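Side-chain contacts in GGDEF and EAL domain-containing protein (Vibrio cholerae O1 str. 2010EL-1786, PDB 6PWK), which binds the second messenger c-di-GMP and probably acts as a receptor that controls large adhesins, and with them biofilm formation: residues 358-363 / 371-376; 36-41 / 100-105; 29-34 / 90-95. All coordinates share one frame; numbering follows the deposited sequence.

Contact 1 of 3, residues 358-363 / 371-376; sequences YLFTHH and FTLTSI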
ATOM      1  N   TYR A 358     -13.075  -6.342 -25.500  1.00 56.88           N
ATOM      2  CA  TYR A 358     -13.952  -5.793 -26.526  1.00 56.24           C
ATOM      3  C   TYR A 358     -13.186  -5.168 -27.683  1.00 68.57           C
ATOM      4  O   TYR A 358     -13.797  -4.871 -28.714  1.00 77.06           O
ATOM      5  CB  TYR A 358     -14.909  -4.767 -25.914  1.00 54.35           C
ATOM      6  CG  TYR A 358     -14.312  -3.404 -25.629  1.00 55.73           C
ATOM      7  CD1 TYR A 358     -13.668  -3.142 -24.426  1.00 57.69           C
ATOM      8  CD2 TYR A 358     -14.419  -2.371 -26.553  1.00 49.92           C
ATOM      9  CE1 TYR A 358     -13.133  -1.894 -24.158  1.00 54.25           C
ATOM     10  CE2 TYR A 358     -13.887  -1.123 -26.296  1.00 54.81           C
ATOM     11  CZ  TYR A 358     -13.246  -0.890 -25.099  1.00 64.62           C
ATOM     12  OH  TYR A 358     -12.718   0.352 -24.841  1.00 68.86           O
ATOM     13  N   LEU A 359     -11.876  -4.963 -27.541  1.00 67.24           N
ATOM     14  CA  LEU A 359     -11.066  -4.492 -28.655  1.00 68.04           C
ATOM     15  C   LEU A 359     -10.906  -5.538 -29.748  1.00 68.01           C
ATOM     16  O   LEU A 359     -10.409  -5.206 -30.830  1.00 70.77           O
ATOM     17  CB  LEU A 359      -9.691  -4.048 -28.154  1.00 71.33           C
ATOM     18  CG  LEU A 359      -9.679  -2.797 -27.273  1.00 66.85           C
ATOM     19  CD1 LEU A 359      -8.266  -2.464 -26.832  1.00 58.68           C
ATOM     20  CD2 LEU A 359     -10.300  -1.627 -28.015  1.00 69.17           C
ATOM     21  N   PHE A 360     -11.309  -6.787 -29.496  1.00 69.02           N
ATOM     22  CA  PHE A 360     -11.238  -7.812 -30.533  1.00 74.34           C
ATOM     23  C   PHE A 360     -12.352  -7.661 -31.559  1.00 80.48           C
ATOM     24  O   PHE A 360     -12.185  -8.072 -32.713  1.00 87.23           O
ATOM     25  CB  PHE A 360     -11.279  -9.205 -29.904  1.00 68.20           C
ATOM     26  CG  PHE A 360      -9.999  -9.599 -29.224  1.00 69.93           C
ATOM     27  CD1 PHE A 360      -8.844  -9.804 -29.962  1.00 67.15           C
ATOM     28  CD2 PHE A 360      -9.949  -9.774 -27.852  1.00 71.44           C
ATOM     29  CE1 PHE A 360      -7.663 -10.168 -29.343  1.00 70.51           C
ATOM     30  CE2 PHE A 360      -8.771 -10.139 -27.226  1.00 67.26           C
ATOM     31  CZ  PHE A 360      -7.627 -10.336 -27.974  1.00 65.70           C
ATOM     32  N   THR A 361     -13.486  -7.084 -31.168  1.00 83.90           N
ATOM     33  CA  THR A 361     -14.532  -6.744 -32.124  1.00 89.29           C
ATOM     34  C   THR A 361     -14.259  -5.425 -32.837  1.00 92.97           C
ATOM     35  O   THR A 361     -15.081  -5.001 -33.655  1.00 99.32           O
ATOM     36  CB  THR A 361     -15.893  -6.671 -31.425  1.00 81.93           C
ATOM     37  OG1 THR A 361     -15.934  -5.528 -30.562  1.00 87.12           O
ATOM     38  CG2 THR A 361     -16.139  -7.927 -30.602  1.00 64.61           C
ATOM     39  N   HIS A 362     -13.130  -4.777 -32.552  1.00 86.02           N
ATOM     40  CA  HIS A 362     -12.821  -3.456 -33.079  1.00 85.46           C
ATOM     41  C   HIS A 362     -11.862  -3.482 -34.261  1.00 88.42           C
ATOM     42  O   HIS A 362     -12.013  -2.678 -35.187  1.00 97.80           O
ATOM     43  CB  HIS A 362     -12.232  -2.575 -31.971  1.00 89.25           C
ATOM     44  CG  HIS A 362     -13.197  -1.570 -31.420  1.00 94.56           C
ATOM     45  ND1 HIS A 362     -12.987  -0.211 -31.514  1.00 95.74           N
ATOM     46  CD2 HIS A 362     -14.376  -1.724 -30.770  1.00 96.90           C
ATOM     47  CE1 HIS A 362     -13.993   0.428 -30.945  1.00 97.23           C
ATOM     48  NE2 HIS A 362     -14.849  -0.466 -30.487  1.00 96.15           N
ATOM     49  N   HIS A 363     -10.873  -4.381 -34.260  1.00 91.49           N
ATOM     50  CA  HIS A 363      -9.862  -4.444 -35.322  1.00109.36           C
ATOM     51  C   HIS A 363      -9.836  -5.862 -35.896  1.00120.37           C
ATOM     52  O   HIS A 363      -8.941  -6.653 -35.598  1.00126.28           O
ATOM     53  CB  HIS A 363      -8.500  -4.013 -34.805  1.00112.31           C
ATOM     54  CG  HIS A 363      -8.208  -2.563 -35.022  1.00114.08           C
ATOM     55  ND1 HIS A 363      -7.896  -2.048 -36.261  1.00117.53           N
ATOM     56  CD2 HIS A 363      -8.189  -1.516 -34.163  1.00112.52           C
ATOM     57  CE1 HIS A 363      -7.694  -0.747 -36.156  1.00118.61           C
ATOM     58  NE2 HIS A 363      -7.864  -0.399 -34.894  1.00114.61           N
ATOM     59  N   PHE A 371      -4.652 -13.630 -35.229  1.00117.74           N
ATOM     60  CA  PHE A 371      -3.794 -14.714 -34.757  1.00109.06           C
ATOM     61  C   PHE A 371      -3.814 -14.810 -33.237  1.00103.97           C
ATOM     62  O   PHE A 371      -3.915 -15.911 -32.680  1.00 99.47           O
ATOM     63  CB  PHE A 371      -2.367 -14.511 -35.267  1.00105.93           C
ATOM     64  N   THR A 372      -3.716 -13.671 -32.549  1.00 98.55           N
ATOM     65  CA  THR A 372      -3.806 -13.673 -31.093  1.00 96.41           C
ATOM     66  C   THR A 372      -5.181 -14.137 -30.630  1.00100.79           C
ATOM     67  O   THR A 372      -5.301 -14.846 -29.623  1.00102.47           O
ATOM     68  CB  THR A 372      -3.494 -12.274 -30.551  1.00 91.68           C
ATOM     69  OG1 THR A 372      -2.097 -11.997 -30.715  1.00 98.14           O
ATOM     70  CG2 THR A 372      -3.860 -12.159 -29.077  1.00 83.48           C
ATOM     71  N   LEU A 373      -6.231 -13.765 -31.367  1.00100.23           N
ATOM     72  CA  LEU A 373      -7.587 -14.124 -30.964  1.00 94.63           C
ATOM     73  C   LEU A 373      -7.799 -15.634 -30.996  1.00 94.21           C
ATOM     74  O   LEU A 373      -8.414 -16.198 -30.083  1.00 91.05           O
ATOM     75  CB  LEU A 373      -8.602 -13.416 -31.861  1.00 93.07           C
ATOM     76  CG  LEU A 373     -10.080 -13.725 -31.614  1.00 84.40           C
ATOM     77  CD1 LEU A 373     -10.459 -13.454 -30.169  1.00 79.00           C
ATOM     78  CD2 LEU A 373     -10.951 -12.916 -32.561  1.00 81.54           C
ATOM     79  N   THR A 374      -7.300 -16.306 -32.036  1.00 92.74           N
ATOM     80  CA  THR A 374      -7.451 -17.757 -32.111  1.00 98.55           C
ATOM     81  C   THR A 374      -6.635 -18.454 -31.031  1.00 95.11           C
ATOM     82  O   THR A 374      -7.092 -19.435 -30.435  1.00101.29           O
ATOM     83  CB  THR A 374      -7.036 -18.273 -33.491  1.00106.28           C
ATOM     84  OG1 THR A 374      -7.539 -17.402 -34.510  1.00104.54           O
ATOM     85  CG2 THR A 374      -7.585 -19.675 -33.717  1.00106.54           C
ATOM     86  N   SER A 375      -5.424 -17.957 -30.767  1.00 94.32           N
ATOM     87  CA  SER A 375      -4.534 -18.611 -29.813  1.00 97.51           C
ATOM     88  C   SER A 375      -5.125 -18.603 -28.408  1.00 93.78           C
ATOM     89  O   SER A 375      -5.123 -19.627 -27.715  1.00 96.21           O
ATOM     90  CB  SER A 375      -3.165 -17.932 -29.826  1.00103.57           C
ATOM     91  OG  SER A 375      -2.295 -18.513 -28.871  1.00105.68           O
ATOM     92  N   ILE A 376      -5.635 -17.451 -27.967  1.00 89.19           N
ATOM     93  CA  ILE A 376      -6.234 -17.379 -26.640  1.00 86.31           C
ATOM     94  C   ILE A 376      -7.580 -18.092 -26.597  1.00 84.50           C
ATOM     95  O   ILE A 376      -8.065 -18.429 -25.512  1.00 85.86           O
ATOM     96  CB  ILE A 376      -6.371 -15.915 -26.184  1.00 81.15           C
ATOM     97  CG1 ILE A 376      -7.431 -15.182 -27.008  1.00 86.05           C
ATOM     98  CG2 ILE A 376      -5.034 -15.197 -26.285  1.00 74.50           C
ATOM     99  CD1 ILE A 376      -7.650 -13.747 -26.573  1.00 74.42           C
TER

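Contact 2 of 3, residues 36-41 / 100-105; sequences SGWLSE and IMPNMD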
ATOM      1  N   SER A  36      -0.890  28.978 -13.464  1.00 94.22           N
ATOM      2  CA  SER A  36      -1.591  30.153 -12.960  1.00 91.88           C
ATOM      3  C   SER A  36      -1.248  31.404 -13.760  1.00 96.71           C
ATOM      4  O   SER A  36      -2.102  32.281 -13.931  1.00100.18           O
ATOM      5  CB  SER A  36      -1.265  30.360 -11.481  1.00 85.15           C
ATOM      6  OG  SER A  36      -2.106  31.343 -10.904  1.00 88.87           O
ATOM      7  N   GLY A  37      -0.015  31.506 -14.256  1.00 98.29           N
ATOM      8  CA  GLY A  37       0.350  32.657 -15.065  1.00100.94           C
ATOM      9  C   GLY A  37      -0.271  32.615 -16.448  1.00 91.83           C
ATOM     10  O   GLY A  37      -0.652  33.652 -17.000  1.00 83.55           O
ATOM     11  N   TRP A  38      -0.381  31.418 -17.028  1.00 92.12           N
ATOM     12  CA  TRP A  38      -1.013  31.276 -18.334  1.00 99.17           C
ATOM     13  C   TRP A  38      -2.500  31.603 -18.269  1.00 96.64           C
ATOM     14  O   TRP A  38      -3.057  32.184 -19.208  1.00 95.94           O
ATOM     15  CB  TRP A  38      -0.790  29.860 -18.866  1.00 98.82           C
ATOM     16  CG  TRP A  38      -1.701  29.472 -19.990  1.00101.37           C
ATOM     17  CD1 TRP A  38      -1.695  29.970 -21.260  1.00104.32           C
ATOM     18  CD2 TRP A  38      -2.742  28.488 -19.949  1.00100.38           C
ATOM     19  NE1 TRP A  38      -2.675  29.362 -22.011  1.00105.59           N
ATOM     20  CE2 TRP A  38      -3.330  28.448 -21.228  1.00100.99           C
ATOM     21  CE3 TRP A  38      -3.235  27.639 -18.953  1.00 94.89           C
ATOM     22  CZ2 TRP A  38      -4.386  27.594 -21.539  1.00 93.33           C
ATOM     23  CZ3 TRP A  38      -4.283  26.792 -19.263  1.00 90.21           C
ATOM     24  CH2 TRP A  38      -4.847  26.776 -20.544  1.00 90.34           C
ATOM     25  N   LEU A  39      -3.157  31.245 -17.165  1.00 98.34           N
ATOM     26  CA  LEU A  39      -4.585  31.515 -17.029  1.00 99.61           C
ATOM     27  C   LEU A  39      -4.854  33.006 -16.864  1.00105.05           C
ATOM     28  O   LEU A  39      -5.740  33.564 -17.522  1.00111.81           O
ATOM     29  CB  LEU A  39      -5.154  30.732 -15.845  1.00 94.20           C
ATOM     30  CG  LEU A  39      -5.234  29.212 -15.989  1.00 88.71           C
ATOM     31  CD1 LEU A  39      -5.597  28.564 -14.663  1.00 85.60           C
ATOM     32  CD2 LEU A  39      -6.240  28.834 -17.062  1.00 91.18           C
ATOM     33  N   SER A  40      -4.094  33.668 -15.988  1.00109.38           N
ATOM     34  CA  SER A  40      -4.373  35.064 -15.665  1.00107.91           C
ATOM     35  C   SER A  40      -4.108  35.991 -16.844  1.00111.89           C
ATOM     36  O   SER A  40      -4.788  37.015 -16.986  1.00111.75           O
ATOM     37  CB  SER A  40      -3.548  35.492 -14.452  1.00 99.07           C
ATOM     38  OG  SER A  40      -2.179  35.176 -14.630  1.00101.47           O
ATOM     39  N   GLU A  41      -3.138  35.660 -17.696  1.00116.98           N
ATOM     40  CA  GLU A  41      -2.850  36.501 -18.854  1.00129.36           C
ATOM     41  C   GLU A  41      -3.866  36.283 -19.966  1.00130.78           C
ATOM     42  O   GLU A  41      -4.610  37.196 -20.335  1.00140.25           O
ATOM     43  CB  GLU A  41      -1.433  36.233 -19.369  1.00139.27           C
ATOM     44  CG  GLU A  41      -1.143  36.894 -20.711  1.00154.23           C
ATOM     45  CD  GLU A  41       0.168  36.438 -21.318  1.00159.78           C
ATOM     46  OE1 GLU A  41       1.099  36.113 -20.552  1.00158.08           O
ATOM     47  OE2 GLU A  41       0.263  36.399 -22.563  1.00163.06           O
ATOM     48  N   ILE A 100       1.362  22.099 -20.653  1.00 78.46           N
ATOM     49  CA  ILE A 100       0.620  23.317 -20.955  1.00 74.47           C
ATOM     50  C   ILE A 100       0.987  23.755 -22.365  1.00 80.42           C
ATOM     51  O   ILE A 100       2.173  23.866 -22.695  1.00 84.82           O
ATOM     52  CB  ILE A 100       0.921  24.437 -19.943  1.00 72.57           C
ATOM     53  CG1 ILE A 100       0.764  23.926 -18.512  1.00 75.69           C
ATOM     54  CG2 ILE A 100       0.004  25.624 -20.181  1.00 77.37           C
ATOM     55  CD1 ILE A 100       1.161  24.937 -17.459  1.00 76.56           C
ATOM     56  N   MET A 101      -0.029  24.002 -23.192  1.00 91.26           N
ATOM     57  CA  MET A 101       0.157  24.379 -24.592  1.00 95.61           C
ATOM     58  C   MET A 101      -0.632  25.651 -24.874  1.00 97.13           C
ATOM     59  O   MET A 101      -1.806  25.594 -25.270  1.00 95.87           O
ATOM     60  CB  MET A 101      -0.274  23.248 -25.523  1.00 94.75           C
ATOM     61  CG  MET A 101       0.554  21.983 -25.381  1.00 96.07           C
ATOM     62  SD  MET A 101      -0.407  20.497 -25.705  1.00 96.24           S
ATOM     63  CE  MET A 101      -1.577  20.560 -24.350  1.00 93.78           C
ATOM     64  N   PRO A 102      -0.024  26.816 -24.681  1.00 94.32           N
ATOM     65  CA  PRO A 102      -0.740  28.074 -24.914  1.00 95.74           C
ATOM     66  C   PRO A 102      -0.838  28.404 -26.397  1.00106.65           C
ATOM     67  O   PRO A 102      -0.024  27.976 -27.219  1.00107.74           O
ATOM     68  CB  PRO A 102       0.117  29.117 -24.183  1.00 86.63           C
ATOM     69  CG  PRO A 102       1.066  28.322 -23.321  1.00 87.78           C
ATOM     70  CD  PRO A 102       1.283  27.040 -24.051  1.00 93.55           C
ATOM     71  N   ASN A 103      -1.866  29.193 -26.718  1.00111.35           N
ATOM     72  CA  ASN A 103      -2.103  29.690 -28.075  1.00111.03           C
ATOM     73  C   ASN A 103      -2.296  28.544 -29.066  1.00110.27           C
ATOM     74  O   ASN A 103      -1.781  28.573 -30.185  1.00114.22           O
ATOM     75  CB  ASN A 103      -0.974  30.618 -28.528  1.00109.47           C
ATOM     76  CG  ASN A 103      -0.579  31.619 -27.461  1.00106.23           C
ATOM     77  OD1 ASN A 103       0.597  31.755 -27.126  1.00105.32           O
ATOM     78  ND2 ASN A 103      -1.566  32.318 -26.913  1.00105.41           N
ATOM     79  N   MET A 104      -3.045  27.523 -28.652  1.00106.16           N
ATOM     80  CA  MET A 104      -3.370  26.392 -29.512  1.00107.36           C
ATOM     81  C   MET A 104      -4.849  26.067 -29.375  1.00118.25           C
ATOM     82  O   MET A 104      -5.353  25.924 -28.256  1.00114.15           O
ATOM     83  CB  MET A 104      -2.527  25.159 -29.168  1.00 97.83           C
ATOM     84  CG  MET A 104      -1.026  25.381 -29.240  1.00106.73           C
ATOM     85  SD  MET A 104      -0.122  23.900 -29.730  1.00112.08           S
ATOM     86  CE  MET A 104       0.181  24.251 -31.462  1.00117.31           C
ATOM     87  N   ASP A 105      -5.539  25.948 -30.506  1.00129.63           N
ATOM     88  CA  ASP A 105      -6.944  25.570 -30.498  1.00138.36           C
ATOM     89  C   ASP A 105      -7.052  24.045 -30.494  1.00142.54           C
ATOM     90  O   ASP A 105      -6.056  23.333 -30.338  1.00149.78           O
ATOM     91  CB  ASP A 105      -7.678  26.215 -31.673  1.00145.31           C
ATOM     92  CG  ASP A 105      -7.272  25.633 -33.012  1.00151.19           C
ATOM     93  OD1 ASP A 105      -6.136  25.134 -33.134  1.00150.89           O
ATOM     94  OD2 ASP A 105      -8.097  25.678 -33.950  1.00155.82           O
TER

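Contact 3 of 3, residues 29-34 / 90-95; sequences AYYMSQ and ARISTY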
ATOM      1  N   ALA A  29       5.146  22.086  -8.268  1.00 73.27           N
ATOM      2  CA  ALA A  29       5.040  23.508  -7.952  1.00 59.64           C
ATOM      3  C   ALA A  29       5.352  24.369  -9.169  1.00 60.75           C
ATOM      4  O   ALA A  29       4.727  25.417  -9.374  1.00 62.92           O
ATOM      5  CB  ALA A  29       5.970  23.858  -6.791  1.00 51.86           C
ATOM      6  N   TYR A  30       6.322  23.949  -9.983  1.00 66.37           N
ATOM      7  CA  TYR A  30       6.589  24.641 -11.239  1.00 64.65           C
ATOM      8  C   TYR A  30       5.368  24.616 -12.145  1.00 77.00           C
ATOM      9  O   TYR A  30       5.051  25.613 -12.805  1.00 80.90           O
ATOM     10  CB  TYR A  30       7.793  24.007 -11.941  1.00 66.40           C
ATOM     11  CG  TYR A  30       7.910  24.326 -13.418  1.00 77.02           C
ATOM     12  CD1 TYR A  30       8.605  25.445 -13.855  1.00 80.45           C
ATOM     13  CD2 TYR A  30       7.335  23.497 -14.377  1.00 82.75           C
ATOM     14  CE1 TYR A  30       8.719  25.735 -15.205  1.00 81.03           C
ATOM     15  CE2 TYR A  30       7.441  23.780 -15.725  1.00 86.30           C
ATOM     16  CZ  TYR A  30       8.135  24.898 -16.134  1.00 85.75           C
ATOM     17  OH  TYR A  30       8.244  25.183 -17.476  1.00 89.60           O
ATOM     18  N   TYR A  31       4.667  23.482 -12.186  1.00 79.70           N
ATOM     19  CA  TYR A  31       3.512  23.357 -13.067  1.00 72.45           C
ATOM     20  C   TYR A  31       2.389  24.298 -12.652  1.00 68.23           C
ATOM     21  O   TYR A  31       1.773  24.951 -13.501  1.00 61.89           O
ATOM     22  CB  TYR A  31       3.021  21.913 -13.077  1.00 70.31           C
ATOM     23  CG  TYR A  31       1.998  21.647 -14.147  1.00 67.03           C
ATOM     24  CD1 TYR A  31       2.389  21.448 -15.463  1.00 67.50           C
ATOM     25  CD2 TYR A  31       0.643  21.600 -13.850  1.00 64.10           C
ATOM     26  CE1 TYR A  31       1.465  21.212 -16.448  1.00 66.17           C
ATOM     27  CE2 TYR A  31      -0.293  21.361 -14.834  1.00 67.08           C
ATOM     28  CZ  TYR A  31       0.129  21.167 -16.132  1.00 69.60           C
ATOM     29  OH  TYR A  31      -0.789  20.924 -17.121  1.00 72.25           O
ATOM     30  N   MET A  32       2.109  24.378 -11.350  1.00 73.50           N
ATOM     31  CA  MET A  32       1.048  25.262 -10.877  1.00 81.29           C
ATOM     32  C   MET A  32       1.396  26.724 -11.126  1.00 86.38           C
ATOM     33  O   MET A  32       0.515  27.532 -11.443  1.00 89.88           O
ATOM     34  CB  MET A  32       0.784  25.011  -9.394  1.00 81.64           C
ATOM     35  CG  MET A  32       0.486  23.557  -9.069  1.00 81.42           C
ATOM     36  SD  MET A  32      -0.936  22.929  -9.983  1.00 80.93           S
ATOM     37  CE  MET A  32      -0.624  21.167  -9.927  1.00 77.62           C
ATOM     38  N   SER A  33       2.675  27.081 -10.993  1.00 77.05           N
ATOM     39  CA  SER A  33       3.097  28.450 -11.276  1.00 80.32           C
ATOM     40  C   SER A  33       2.918  28.786 -12.751  1.00 81.90           C
ATOM     41  O   SER A  33       2.347  29.826 -13.097  1.00 84.42           O
ATOM     42  CB  SER A  33       4.551  28.652 -10.850  1.00 78.67           C
ATOM     43  OG  SER A  33       5.066  29.865 -11.368  1.00 75.20           O
ATOM     44  N   GLN A  34       3.406  27.915 -13.638  1.00 80.95           N
ATOM     45  CA  GLN A  34       3.222  28.136 -15.070  1.00 78.80           C
ATOM     46  C   GLN A  34       1.750  28.107 -15.455  1.00 74.28           C
ATOM     47  O   GLN A  34       1.329  28.830 -16.364  1.00 69.77           O
ATOM     48  CB  GLN A  34       3.993  27.086 -15.867  1.00 79.54           C
ATOM     49  CG  GLN A  34       5.491  27.091 -15.630  1.00 87.57           C
ATOM     50  CD  GLN A  34       6.162  28.351 -16.134  1.00100.18           C
ATOM     51  OE1 GLN A  34       6.261  29.346 -15.414  1.00106.85           O
ATOM     52  NE2 GLN A  34       6.633  28.315 -17.374  1.00100.71           N
ATOM     53  N   ALA A  90       6.019  19.344 -17.170  1.00 75.97           N
ATOM     54  CA  ALA A  90       6.350  19.141 -15.770  1.00 69.29           C
ATOM     55  C   ALA A  90       5.913  17.752 -15.331  1.00 70.76           C
ATOM     56  O   ALA A  90       5.082  17.103 -15.972  1.00 72.15           O
ATOM     57  CB  ALA A  90       5.697  20.204 -14.879  1.00 68.07           C
ATOM     58  N   ARG A  91       6.493  17.304 -14.222  1.00 69.25           N
ATOM     59  CA  ARG A  91       6.134  16.037 -13.589  1.00 63.94           C
ATOM     60  C   ARG A  91       5.273  16.373 -12.375  1.00 74.19           C
ATOM     61  O   ARG A  91       5.792  16.685 -11.301  1.00 84.35           O
ATOM     62  CB  ARG A  91       7.380  15.248 -13.207  1.00 54.84           C
ATOM     63  CG  ARG A  91       7.101  13.849 -12.696  1.00 55.98           C
ATOM     64  CD  ARG A  91       8.379  13.187 -12.216  1.00 58.66           C
ATOM     65  NE  ARG A  91       8.126  11.895 -11.587  1.00 62.80           N
ATOM     66  CZ  ARG A  91       8.991  11.273 -10.794  1.00 68.38           C
ATOM     67  NH1 ARG A  91      10.163  11.831 -10.525  1.00 74.64           N
ATOM     68  NH2 ARG A  91       8.683  10.099 -10.262  1.00 68.62           N
ATOM     69  N   ILE A  92       3.951  16.313 -12.553  1.00 74.62           N
ATOM     70  CA  ILE A  92       3.032  16.798 -11.527  1.00 66.82           C
ATOM     71  C   ILE A  92       2.759  15.767 -10.439  1.00 56.47           C
ATOM     72  O   ILE A  92       2.221  16.124  -9.382  1.00 57.32           O
ATOM     73  CB  ILE A  92       1.706  17.239 -12.169  1.00 67.90           C
ATOM     74  CG1 ILE A  92       0.948  16.029 -12.717  1.00 65.74           C
ATOM     75  CG2 ILE A  92       1.967  18.239 -13.285  1.00 62.12           C
ATOM     76  CD1 ILE A  92      -0.332  16.391 -13.434  1.00 53.60           C
ATOM     77  N   SER A  93       3.102  14.504 -10.665  1.00 51.63           N
ATOM     78  CA  SER A  93       2.939  13.465  -9.658  1.00 52.33           C
ATOM     79  C   SER A  93       3.927  12.348  -9.965  1.00 56.62           C
ATOM     80  O   SER A  93       4.783  12.479 -10.846  1.00 56.45           O
ATOM     81  CB  SER A  93       1.489  12.963  -9.614  1.00 50.32           C
ATOM     82  OG  SER A  93       1.432  11.559  -9.801  1.00 70.52           O
ATOM     83  N   THR A  94       3.808  11.242  -9.231  1.00 52.31           N
ATOM     84  CA  THR A  94       4.786  10.166  -9.347  1.00 57.61           C
ATOM     85  C   THR A  94       4.786   9.561 -10.747  1.00 58.88           C
ATOM     86  O   THR A  94       5.849   9.330 -11.334  1.00 64.06           O
ATOM     87  CB  THR A  94       4.506   9.090  -8.298  1.00 66.05           C
ATOM     88  OG1 THR A  94       4.452   9.693  -6.998  1.00 71.98           O
ATOM     89  CG2 THR A  94       5.604   8.035  -8.310  1.00 57.23           C
ATOM     90  N   TYR A  95       3.603   9.306 -11.306  1.00 52.77           N
ATOM     91  CA  TYR A  95       3.495   8.573 -12.561  1.00 53.81           C
ATOM     92  C   TYR A  95       2.775   9.344 -13.660  1.00 53.33           C
ATOM     93  O   TYR A  95       2.465   8.757 -14.703  1.00 60.29           O
ATOM     94  CB  TYR A  95       2.794   7.231 -12.329  1.00 57.35           C
ATOM     95  CG  TYR A  95       3.440   6.385 -11.258  1.00 72.54           C
ATOM     96  CD1 TYR A  95       4.738   5.913 -11.409  1.00 79.72           C
ATOM     97  CD2 TYR A  95       2.752   6.051 -10.100  1.00 82.36           C
ATOM     98  CE1 TYR A  95       5.334   5.141 -10.433  1.00 85.93           C
ATOM     99  CE2 TYR A  95       3.339   5.275  -9.120  1.00 93.03           C
ATOM    100  CZ  TYR A  95       4.630   4.821  -9.291  1.00 91.39           C
ATOM    101  OH  TYR A  95       5.217   4.049  -8.316  1.00 89.95           O
TER

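Contact 1 of 3, residues 358-363 / 371-376
Phe360 lies against one side of helix 367-382, touching Thr372, Leu373 and Ile376. The contact sits in a beta-alpha-beta crossover of the EAL barrel, where the turn after strand 353-356 folds back on the helix that follows it. Positions i, i+1 and i+4 of that helix bring the three residues to one side. In 358-363, the turn bearing Phe360 is tied by Thr361 OG1, which donates to Tyr358 O at 2.9 Å. Thr372 comes first: its methyl CG2 is near the ring plane, at the edge, 4.3 Å from Phe360 CE1, the longest of the three approaches. Leu373 supplies the face contact. With CG anti to the backbone N (chi1 178°), its CD1 reaches over the ring, 4.2 Å from the Phe360 centroid and 19° off the normal, which meets the geometry of a CH-pi contact. This leucine is buried and also packs on Leu356, so the ring is joined through it to the strand. One turn further on, Ile376 meets the far end of the ring. The approach of Ile376 is oblique, its CD1 lying 3.7 Å from Phe360 CZ and 3.8 Å from Phe360 CE2.

Contact 2 of 3, residues 36-41 / 100-105
The indole of Trp38 takes the methyl CG2 of Ile100 over one face, while the ring of Pro102 meets its five-membered part obliquely. The face contact is measurable: Ile100 CG2 stands 3.9 Å above the indole plane and is displaced toward the rim, with Trp38 CD2 and Trp38 CE3 each 4.0 Å away. It therefore lies over the CD2-CE3 side of the six-membered ring, near the fusion. At the pyrrole end, Pro102 CB is 3.5 Å from Trp38 CD1, and Pro102 CG lies 3.8 Å from the same carbon. Two residues spaced by two along strand 96-102 are thus divided between the two halves of one indole.

Trp38 reaches the strand because its CG is anti to the backbone N (chi1 163°), which sends the indole off the helix. Ile100 answers with CG2, likewise anti to its own backbone N, leaving the longer CG1 branch to other neighbours. The contact across the segments is wholly apolar, yet the one polar atom of the indole is satisfied: Trp38 NE1 donates to Ile44 O. That bond ties the buried ring to the residues leading into strand 45-51 and helps to hold its rotation.

Within the GGDEF domain the pair joins the last turns of helix 28-41 to the end of strand 96-102 in the central sheet. Leu151 of helix 148-164 also packs on Trp38, and Met101, whose side chain leaves in the other direction, packs on helix 106-118.

Contact 3 of 3, residues 29-34 / 90-95
The carbonyl O of Thr94 takes one sound and one weak bond from the guanidinium of Arg91, in the same loop that brings Ile92 against the ring of Tyr31. Arg91 NH2 donates to Thr94 O at 3.1 Å, with an N-H...O angle of 161°; the acceptor lies in the guanidinium plane, and the donor sits in the carbonyl plane on a lone pair. The weak bond to the same oxygen comes from Arg91 NE. The loop is the turn of the hairpin between strands 88-90 and 96-102, and its Ser93-Thr94-Tyr95, followed by Glu96 and Phe97, stands where active diguanylate cyclases carry the GGDEF signature. The degenerate sequence is consistent with a receptor role, and c-di-GMP is bound about 4 Å from the Ile92 side chain. Arg91 also forms a salt bridge with Asp20 through NH1, which gives the guanidinium a second partner.

Across the contact everything is apolar. Ile92 CG2 lies over one face of Tyr31, 3.8 Å from the ring centroid and 23° off the normal, a CH-pi contact displaced toward CG. The Tyr31 ring extends from helix 28-41 with CG anti to the backbone N (chi1 -169°), and its OH makes a weak hydrogen bond to Ile99 O. Ile92 O accepts from Arg28 NH1, and Arg28 is itself a residue of the ligand pocket. Ala90 CB touches both tyrosines: it is 3.6 Å from Tyr31 CD1, approached obliquely, and 3.7 Å from Tyr30 CD2, in the plane of that ring at its edge.

In the fold
Contacts 2 and 3 share helix 28-41 of the GGDEF domain, pressing successive turns of it on one beta-hairpin. Their centres are 15 Å apart, and they meet directly where Ile100 CG1 lies 3.5 Å from Tyr31 CE1, so that the two contacts adjoin through buried side chains. Contact 1 belongs to the EAL domain, its centre 42 Å from that of contact 2 and 38 Å from that of contact 3; it is only partly buried and local in sequence. Each contact sets one aliphatic methyl over an aromatic face without a cross-segment hydrogen bond. They differ in surroundings: contact 3 borders bound c-di-GMP, whereas the Phe360 and Ile100 side chains each lie about 12 Å from a ligand.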